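Local coordinates for centrosome-associated zinc finger protein Cp190 (Drosophila melanogaster, PDB 6ER1), which helps organise chromatin domains and insulator boundaries after recruitment by insulator DNA-binding proteins, and homodimerises through its N-terminal BTB domain, the part present here, at residues 27-32 against 89-94; 98-101 against 107-110; 110-115 against 122-127. All blocks are in the same frame, centred on the assembly; numbering follows the deposited sequence. Where two conformers were deposited one is given.

Contact 1 (27-32 against 89-94)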
loop_
_atom_site.group_PDB
_atom_site.type_symbol
_atom_site.label_atom_id
_atom_site.label_comp_id
_atom_site.label_asym_id
_atom_site.label_seq_id
_atom_site.Cartn_x
_atom_site.Cartn_y
_atom_site.Cartn_z
ATOM N N ASN A 27 9.140 4.368 3.410
ATOM C CA ASN A 27 9.268 5.105 4.640
ATOM C C ASN A 27 8.371 4.578 5.741
ATOM O O ASN A 27 8.774 4.441 6.885
ATOM C CB ASN A 27 9.059 6.587 4.400
ATOM C CG ASN A 27 9.203 7.410 5.661
ATOM O OD1 ASN A 27 10.292 7.427 6.266
ATOM N ND2 ASN A 27 8.123 8.076 6.075
ATOM N N PHE A 28 7.124 4.291 5.403
ATOM C CA PHE A 28 6.233 3.706 6.392
ATOM C C PHE A 28 6.747 2.356 6.956
ATOM O O PHE A 28 6.601 2.059 8.148
ATOM C CB PHE A 28 4.831 3.506 5.815
ATOM C CG PHE A 28 4.097 4.782 5.460
ATOM C CD1 PHE A 28 4.333 5.998 6.123
ATOM C CD2 PHE A 28 3.189 4.746 4.426
ATOM C CE1 PHE A 28 3.631 7.135 5.771
ATOM C CE2 PHE A 28 2.457 5.868 4.091
ATOM C CZ PHE A 28 2.693 7.058 4.743
ATOM N N PHE A 29 7.262 1.533 6.065
ATOM C CA PHE A 29 7.846 0.255 6.449
ATOM C C PHE A 29 9.022 0.447 7.388
ATOM O O PHE A 29 9.063 -0.178 8.444
ATOM C CB PHE A 29 8.252 -0.530 5.198
ATOM C CG PHE A 29 8.952 -1.848 5.456
ATOM C CD1 PHE A 29 8.406 -2.797 6.286
ATOM C CD2 PHE A 29 10.037 -2.174 4.714
ATOM C CE1 PHE A 29 8.994 -4.006 6.460
ATOM C CE2 PHE A 29 10.659 -3.384 4.880
ATOM C CZ PHE A 29 10.152 -4.309 5.772
ATOM N N ASN A 30 9.899 1.399 7.073
ATOM C CA ASN A 30 11.070 1.664 7.904
ATOM C C ASN A 30 10.676 2.180 9.287
ATOM O O ASN A 30 11.331 1.845 10.255
ATOM C CB ASN A 30 11.979 2.676 7.213
ATOM C CG ASN A 30 12.578 2.168 5.907
ATOM O OD1 ASN A 30 12.616 0.978 5.647
ATOM N ND2 ASN A 30 13.022 3.090 5.070
ATOM N N LYS A 31 9.578 2.937 9.385
ATOM C CA LYS A 31 9.145 3.548 10.649
ATOM C C LYS A 31 8.075 2.683 11.355
ATOM O O LYS A 31 7.633 3.030 12.445
ATOM C CB LYS A 31 8.547 4.953 10.344
ATOM C CG LYS A 31 9.544 5.963 9.780
ATOM C CD LYS A 31 10.480 6.530 10.828
ATOM C CE LYS A 31 11.679 7.242 10.200
ATOM N NZ LYS A 31 11.288 8.334 9.262
ATOM N N THR A 32 7.652 1.578 10.720
ATOM C CA THR A 32 6.549 0.678 11.162
ATOM C C THR A 32 5.225 1.413 11.340
ATOM O O THR A 32 4.489 1.163 12.296
ATOM C CB THR A 32 6.870 -0.150 12.418
ATOM O OG1 THR A 32 6.652 0.648 13.580
ATOM C CG2 THR A 32 8.259 -0.653 12.327
ATOM N N ILE A 89 13.005 -11.511 1.000
ATOM C CA ILE A 89 11.737 -11.559 0.179
ATOM C C ILE A 89 10.860 -10.364 0.511
ATOM O O ILE A 89 10.322 -9.725 -0.424
ATOM C CB ILE A 89 11.083 -12.895 0.371
ATOM C CG1 ILE A 89 11.909 -13.961 -0.330
ATOM C CG2 ILE A 89 9.664 -12.867 -0.237
ATOM C CD1 ILE A 89 11.477 -15.370 -0.097
ATOM N N VAL A 90 10.667 -10.049 1.774
ATOM C CA VAL A 90 9.851 -8.890 2.128
ATOM C C VAL A 90 10.470 -7.621 1.596
ATOM O O VAL A 90 9.772 -6.714 1.073
ATOM C CB VAL A 90 9.599 -8.819 3.650
ATOM C CG1 VAL A 90 9.016 -7.469 4.086
ATOM C CG2 VAL A 90 8.674 -9.923 4.099
ATOM N N ASN A 91 11.794 -7.460 1.705
ATOM C CA ASN A 91 12.388 -6.262 1.151
ATOM C C ASN A 91 12.171 -6.129 -0.380
ATOM O O ASN A 91 11.937 -5.011 -0.913
ATOM C CB ASN A 91 13.869 -6.160 1.492
ATOM C CG ASN A 91 14.151 -5.836 2.970
ATOM O OD1 ASN A 91 13.352 -5.208 3.635
ATOM N ND2 ASN A 91 15.325 -6.187 3.435
ATOM N N PHE A 92 12.207 -7.261 -1.064
ATOM C CA PHE A 92 11.856 -7.332 -2.491
ATOM C C PHE A 92 10.410 -6.873 -2.708
ATOM O O PHE A 92 10.157 -6.055 -3.631
ATOM C CB PHE A 92 12.058 -8.734 -3.054
ATOM C CG PHE A 92 11.494 -8.937 -4.413
ATOM C CD1 PHE A 92 12.053 -8.407 -5.537
ATOM C CD2 PHE A 92 10.290 -9.575 -4.513
ATOM C CE1 PHE A 92 11.449 -8.552 -6.769
ATOM C CE2 PHE A 92 9.676 -9.739 -5.744
ATOM C CZ PHE A 92 10.269 -9.246 -6.872
ATOM N N MET A 93 9.501 -7.332 -1.861
ATOM C CA MET A 93 8.080 -6.922 -2.078
ATOM C C MET A 93 7.898 -5.427 -1.977
ATOM O O MET A 93 7.058 -4.834 -2.708
ATOM C CB MET A 93 7.170 -7.607 -1.091
ATOM C CG MET A 93 7.098 -9.074 -1.267
ATOM S SD MET A 93 6.326 -9.802 0.197
ATOM C CE MET A 93 5.806 -11.232 -0.420
ATOM N N TYR A 94 8.668 -4.739 -1.142
ATOM C CA TYR A 94 8.593 -3.277 -0.977
ATOM C C TYR A 94 9.331 -2.476 -2.041
ATOM O O TYR A 94 9.022 -1.298 -2.268
ATOM C CB TYR A 94 9.086 -2.839 0.393
ATOM C CG TYR A 94 8.082 -3.047 1.505
ATOM C CD1 TYR A 94 7.952 -4.246 2.164
ATOM C CD2 TYR A 94 7.195 -2.024 1.854
ATOM C CE1 TYR A 94 7.004 -4.445 3.150
ATOM C CE2 TYR A 94 6.254 -2.209 2.844
ATOM C CZ TYR A 94 6.140 -3.420 3.490
ATOM O OH TYR A 94 5.240 -3.602 4.502
#
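F29 spans the gap between two BTB-domain helices and meets V90, N91 and Y94, which lie on one side of helix 83-95. The short helical segments 27-31 and 89-94 come no nearer than 11.7 Å, axis to axis, and run roughly antiparallel at 147°, so side chains must bridge the distance. F29 does this with CG anti to its backbone N (chi1 176°), which carries the ring out from its own helix, toward the side chains of 89-94.

The first residue met is V90. Its CG1 methyl lies obliquely to the F29 ring and touches CZ at 3.8 Å. N91 follows, bringing OD1 up to the ring rim near the ring plane, 3.5 Å from F29 CE2; the amide itself is steeply inclined to the ring. A carbonyl oxygen in this place faces the slightly positive C-H edge and avoids the pi cloud.

One helical turn beyond V90, Y94 supplies the main surface. The rings of F29 and Y94 form a face-to-face stack, with centroids 3.9 Å apart and planes only 7° from parallel. There is a small offset: Y94 CE1 lies over the centre of the F29 ring, and F29 CG over that of Y94. F29 CB extends the overlap, reaching Y94 CE2 at 3.5 Å and making a CH-pi contact with the tyrosine face. A hydrogen bond between Y94 OH and H50 ND1 fixes where the far end of the ring sits, while the flat F29 ring against its face resists turning. V49 of strand 46-49 touches F29, V90 and Y94 alike.

Across the two segments the attraction is therefore mainly dispersion and burial of apolar surface, with N91 OD1 at the F29 rim probably adding a small favourable electrostatic term.

Contact 2 (98-101 against 107-110)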
loop_
_atom_site.group_PDB
_atom_site.type_symbol
_atom_site.label_atom_id
_atom_site.label_comp_id
_atom_site.label_asym_id
_atom_site.label_seq_id
_atom_site.Cartn_x
_atom_site.Cartn_y
_atom_site.Cartn_z
ATOM N N LEU A 98 15.866 -7.656 -5.108
ATOM C CA LEU A 98 16.223 -8.765 -4.231
ATOM C C LEU A 98 17.739 -8.706 -4.001
ATOM O O LEU A 98 18.508 -8.786 -4.952
ATOM C CB LEU A 98 15.888 -10.109 -4.867
ATOM C CG LEU A 98 16.147 -11.324 -3.975
ATOM C CD1 LEU A 98 15.137 -11.458 -2.852
ATOM C CD2 LEU A 98 16.273 -12.616 -4.794
ATOM N N GLU A 99 18.138 -8.504 -2.743
ATOM C CA GLU A 99 19.547 -8.522 -2.304
ATOM C C GLU A 99 19.785 -9.852 -1.618
ATOM O O GLU A 99 19.027 -10.206 -0.712
ATOM C CB GLU A 99 19.791 -7.395 -1.318
ATOM C CG GLU A 99 19.730 -6.015 -1.945
ATOM C CD GLU A 99 20.217 -4.893 -1.036
ATOM O OE1 GLU A 99 20.824 -5.155 0.017
ATOM O OE2 GLU A 99 20.001 -3.725 -1.384
ATOM N N PHE A 100 20.828 -10.578 -2.009
ATOM C CA PHE A 100 21.021 -11.929 -1.534
ATOM C C PHE A 100 22.464 -12.331 -1.749
ATOM O O PHE A 100 23.096 -11.920 -2.698
ATOM C CB PHE A 100 20.092 -12.924 -2.237
ATOM C CG PHE A 100 20.356 -13.117 -3.708
ATOM C CD1 PHE A 100 20.067 -12.126 -4.622
ATOM C CD2 PHE A 100 20.944 -14.263 -4.176
ATOM C CE1 PHE A 100 20.323 -12.299 -5.975
ATOM C CE2 PHE A 100 21.210 -14.444 -5.513
ATOM C CZ PHE A 100 20.895 -13.461 -6.420
ATOM N N GLU A 101 22.960 -13.191 -0.879
ATOM C CA GLU A 101 24.237 -13.872 -1.140
ATOM C C GLU A 101 23.984 -15.049 -2.059
ATOM O O GLU A 101 22.945 -15.718 -1.905
ATOM C CB GLU A 101 24.947 -14.255 0.154
ATOM C CG GLU A 101 25.378 -13.029 0.950
ATOM C CD GLU A 101 26.275 -13.341 2.133
ATOM O OE1 GLU A 101 26.261 -12.550 3.096
ATOM O OE2 GLU A 101 27.008 -14.356 2.098
ATOM N N LYS A 107 17.897 -21.753 -1.951
ATOM C CA LYS A 107 16.975 -21.744 -0.884
ATOM C C LYS A 107 15.890 -20.681 -1.237
ATOM O O LYS A 107 14.691 -20.953 -0.936
ATOM C CB LYS A 107 17.655 -21.363 0.443
ATOM C CG LYS A 107 16.827 -21.751 1.652
ATOM C CD LYS A 107 17.510 -21.623 3.000
ATOM C CE LYS A 107 16.524 -22.005 4.093
ATOM N NZ LYS A 107 17.135 -22.024 5.453
ATOM N N LEU A 108 16.287 -19.543 -1.710
ATOM C CA LEU A 108 15.308 -18.492 -2.073
ATOM C C LEU A 108 14.465 -19.021 -3.192
ATOM O O LEU A 108 13.191 -18.744 -3.147
ATOM C CB LEU A 108 16.012 -17.217 -2.440
ATOM C CG LEU A 108 16.596 -16.466 -1.241
ATOM C CD1 LEU A 108 17.604 -15.431 -1.742
ATOM C CD2 LEU A 108 15.490 -15.756 -0.442
ATOM N N LEU A 109 14.972 -19.703 -4.181
ATOM C CA LEU A 109 14.178 -20.261 -5.289
ATOM C C LEU A 109 13.256 -21.272 -4.751
ATOM O O LEU A 109 12.013 -21.233 -5.113
ATOM C CB LEU A 109 15.073 -20.769 -6.374
ATOM C CG LEU A 109 14.474 -21.304 -7.609
ATOM C CD1 LEU A 109 13.433 -20.364 -8.200
ATOM C CD2 LEU A 109 15.498 -21.670 -8.637
ATOM N N ARG A 110 13.614 -22.208 -3.908
ATOM C CA ARG A 110 12.708 -23.176 -3.346
ATOM C C ARG A 110 11.636 -22.475 -2.516
ATOM O O ARG A 110 10.440 -22.938 -2.570
ATOM C CB ARG A 110 13.428 -24.284 -2.547
ATOM C CG ARG A 110 14.252 -25.190 -3.453
ATOM C CD ARG A 110 14.969 -26.303 -2.675
ATOM N NE ARG A 110 15.994 -25.849 -1.741
ATOM C CZ ARG A 110 17.248 -25.623 -2.109
ATOM N NH1 ARG A 110 17.660 -25.796 -3.339
ATOM N NH2 ARG A 110 18.108 -25.258 -1.147
#
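The F100 ring has L98 O in plane at its edge, a neighbour from its own strand, while L108 CD1 approaches from an oblique direction across the contact. The other flat group, the R110 guanidinium, has the backbone N of K107 over one face, 3.6 Å above the plane and displaced toward the rim; this pairing stays within the helix.

Contact between strand and helix rests on one leucine methyl. L108 CD1 is 3.6 Å from F100 CB and 4.1 Å from F100 CG, so it packs at the root of the phenylalanine more than on the ring itself. F100 CG sits between the backbone N and the carbonyl carbon (chi1 66°), a choice that holds the ring close to its own strand. A looser touch comes from L98, whose CD2 is 4.4 Å from L108 CD1. All three side chains are buried and apolar.

Strand 97-101 pairs antiparallel with the N-terminal strand 9-13 of the second subunit, whose V12 packs on L98 and F100, a strand exchange as in other BTB dimers. Through L108, helix 105-115 backs this intersubunit sheet. L108 also meets V85 and I89 of helix 83-95, and L98 reaches L120 and L124 of helix 118-124.

Contact 3 (110-115 against 122-127). With PO4 (phosphate ion), chain B.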
loop_
_atom_site.group_PDB
_atom_site.type_symbol
_atom_site.label_atom_id
_atom_site.label_comp_id
_atom_site.label_asym_id
_atom_site.label_seq_id
_atom_site.Cartn_x
_atom_site.Cartn_y
_atom_site.Cartn_z
ATOM N N ARG A 110 13.614 -22.208 -3.908
ATOM C CA ARG A 110 12.708 -23.176 -3.346
ATOM C C ARG A 110 11.636 -22.475 -2.516
ATOM O O ARG A 110 10.440 -22.938 -2.570
ATOM C CB ARG A 110 13.428 -24.284 -2.547
ATOM C CG ARG A 110 14.252 -25.190 -3.453
ATOM C CD ARG A 110 14.969 -26.303 -2.675
ATOM N NE ARG A 110 15.994 -25.849 -1.741
ATOM C CZ ARG A 110 17.248 -25.623 -2.109
ATOM N NH1 ARG A 110 17.660 -25.796 -3.339
ATOM N NH2 ARG A 110 18.108 -25.258 -1.147
ATOM N N THR A 111 11.929 -21.440 -1.789
ATOM C CA THR A 111 10.978 -20.726 -0.993
ATOM C C THR A 111 9.973 -20.021 -1.989
ATOM O O THR A 111 8.727 -20.108 -1.702
ATOM C CB THR A 111 11.591 -19.703 -0.076
ATOM O OG1 THR A 111 12.463 -20.419 0.851
ATOM C CG2 THR A 111 10.649 -18.934 0.729
ATOM N N ALA A 112 10.455 -19.392 -3.009
ATOM C CA ALA A 112 9.510 -18.696 -3.971
ATOM C C ALA A 112 8.696 -19.764 -4.547
ATOM O O ALA A 112 7.446 -19.443 -4.818
ATOM C CB ALA A 112 10.321 -17.994 -5.004
ATOM N N LYS A 113 9.107 -20.944 -4.856
ATOM C CA LYS A 113 8.266 -22.022 -5.389
ATOM C C LYS A 113 7.276 -22.482 -4.382
ATOM O O LYS A 113 6.019 -22.671 -4.732
ATOM C CB LYS A 113 9.095 -23.218 -5.931
ATOM C CG LYS A 113 9.885 -22.937 -7.184
ATOM C CD LYS A 113 10.709 -24.165 -7.559
ATOM C CE LYS A 113 11.308 -24.166 -8.968
ATOM N NZ LYS A 113 10.763 -25.071 -9.997
ATOM N N GLU A 114 7.551 -22.602 -3.120
ATOM C CA GLU A 114 6.609 -22.986 -2.098
ATOM C C GLU A 114 5.512 -21.919 -1.958
ATOM O O GLU A 114 4.350 -22.316 -1.663
ATOM C CB GLU A 114 7.391 -23.158 -0.744
ATOM C CG GLU A 114 6.520 -23.370 0.488
ATOM C CD GLU A 114 7.192 -23.823 1.760
ATOM O OE1 GLU A 114 8.278 -24.408 1.633
ATOM O OE2 GLU A 114 6.585 -23.664 2.883
ATOM N N MET A 115 5.839 -20.678 -2.136
ATOM C CA MET A 115 4.921 -19.548 -1.977
ATOM C C MET A 115 4.112 -19.350 -3.263
ATOM O O MET A 115 3.123 -18.601 -3.215
ATOM C CB MET A 115 5.657 -18.245 -1.751
ATOM C CG MET A 115 6.478 -18.201 -0.473
ATOM S SD MET A 115 7.496 -16.701 -0.377
ATOM C CE MET A 115 6.230 -15.549 0.007
ATOM N N LYS A 122 10.125 -15.511 -11.588
ATOM C CA LYS A 122 10.553 -14.972 -12.855
ATOM C C LYS A 122 11.878 -14.213 -12.715
ATOM O O LYS A 122 12.775 -14.334 -13.553
ATOM C CB LYS A 122 9.427 -14.083 -13.426
ATOM C CG LYS A 122 8.265 -14.912 -13.907
ATOM C CD LYS A 122 7.237 -14.064 -14.637
ATOM C CE LYS A 122 6.022 -14.877 -15.049
ATOM N NZ LYS A 122 4.881 -13.975 -15.350
ATOM N N LEU A 123 12.005 -13.429 -11.655
ATOM C CA LEU A 123 13.253 -12.698 -11.433
ATOM C C LEU A 123 14.459 -13.657 -11.219
ATOM O O LEU A 123 15.520 -13.468 -11.823
ATOM C CB LEU A 123 13.072 -11.758 -10.260
ATOM C CG LEU A 123 14.321 -10.952 -9.879
ATOM C CD1 LEU A 123 14.827 -10.106 -11.039
ATOM C CD2 LEU A 123 14.056 -10.115 -8.659
ATOM N N LEU A 124 14.255 -14.673 -10.392
ATOM C CA LEU A 124 15.376 -15.588 -10.029
ATOM C C LEU A 124 15.760 -16.425 -11.207
ATOM O O LEU A 124 16.911 -16.860 -11.311
ATOM C CB LEU A 124 14.930 -16.448 -8.881
ATOM C CG LEU A 124 14.927 -15.751 -7.521
ATOM C CD1 LEU A 124 14.225 -16.655 -6.533
ATOM C CD2 LEU A 124 16.311 -15.388 -7.029
ATOM N N GLU A 125 14.829 -16.607 -12.150
ATOM C CA GLU A 125 15.058 -17.423 -13.333
ATOM C C GLU A 125 15.380 -16.587 -14.578
ATOM O O GLU A 125 15.499 -17.155 -15.655
ATOM C CB GLU A 125 13.806 -18.279 -13.581
ATOM C CG GLU A 125 13.529 -19.288 -12.478
ATOM C CD GLU A 125 12.176 -19.983 -12.541
ATOM O OE1 GLU A 125 11.341 -19.707 -13.431
ATOM O OE2 GLU A 125 11.943 -20.826 -11.655
ATOM N N ALA A 126 15.583 -15.278 -14.436
ATOM C CA ALA A 126 15.802 -14.375 -15.582
ATOM C C ALA A 126 17.127 -14.627 -16.264
ATOM O O ALA A 126 18.117 -14.972 -15.624
ATOM C CB ALA A 126 15.733 -12.906 -15.141
ATOM N N HIS A 127 17.155 -14.398 -17.574
ATOM C CA HIS A 127 18.387 -14.584 -18.329
ATOM C C HIS A 127 18.552 -13.556 -19.429
ATOM O O HIS A 127 17.610 -12.866 -19.787
ATOM C CB HIS A 127 18.438 -16.011 -18.882
ATOM C CG HIS A 127 17.266 -16.374 -19.730
ATOM N ND1 HIS A 127 17.215 -16.108 -21.076
ATOM C CD2 HIS A 127 16.093 -16.974 -19.422
ATOM C CE1 HIS A 127 16.069 -16.538 -21.570
ATOM N NE2 HIS A 127 15.367 -17.060 -20.581
HETATM P P PO4 B . 18.394 -15.326 -24.176
HETATM O O1 PO4 B . 17.114 -16.060 -24.495
HETATM O O2 PO4 B . 17.999 -13.904 -24.457
HETATM O O3 PO4 B . 19.532 -15.793 -25.027
HETATM O O4 PO4 B . 18.799 -15.504 -22.733
HETATM O O HOH W 1 9.703 -22.408 -11.361
#
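The C-terminal helical pair of the BTB domain, helices 105-115 and 118-124, meets here through A112 and L124. A112 CB and L124 CD1 are 4.4 Å apart, a light apolar touch between two buried residues whose CA atoms are 9.0 Å apart. Nearer the surface K113 and E125 run toward each other: K113 CE is 4.3 Å from E125 OE2, but the charged atoms, NZ and OE2, are 4.7 Å apart and make no direct salt bridge. A water donates to E125 OE2 at 2.8 Å and accepts only a weak bond from K113 NZ; since K113 has two conformers, that half of the bridge is doubtful. The opposite charges would probably still attract at this range.

E125 is where the chain leaves the helix. Y105, at the N-terminal end of helix 105-115, hydrogen-bonds through OH to L124 O at the C-terminal end of helix 118-124, tying those two ends together. Helix 118-124 also sends L120 and L121 onto A112. Past the helix, H127 offers ND1 to phosphate O4, with the phosphorus in the plane of the imidazole. The 2.4 Å separation of ND1 and O4 is too short to be taken at face value, so the bond's geometry is doubtful, and the ion probably comes from the crystallisation liquor.

The contacts follow one another along the chain, contact 1 closing before contact 2 opens, and contacts 2 and 3 share R110 on helix 105-115. Contacts 2 and 3 have centres about 8 Å apart; contact 1 is about 17 Å from contact 2 and 20 Å from contact 3. Helix 83-95 joins them: its F92 CE1 packs on L123 CD2 at 3.6 Å, and I89 CG1 on L108 CD2 at 4.0 Å. L98 CD2 and L124 CD2, 3.6 Å apart, connect contacts 2 and 3. Contacts 1 and 2 both touch the second subunit, and contact 3 reaches it through L123 alone, so the packing of this BTB domain is continuous with the homodimer interface.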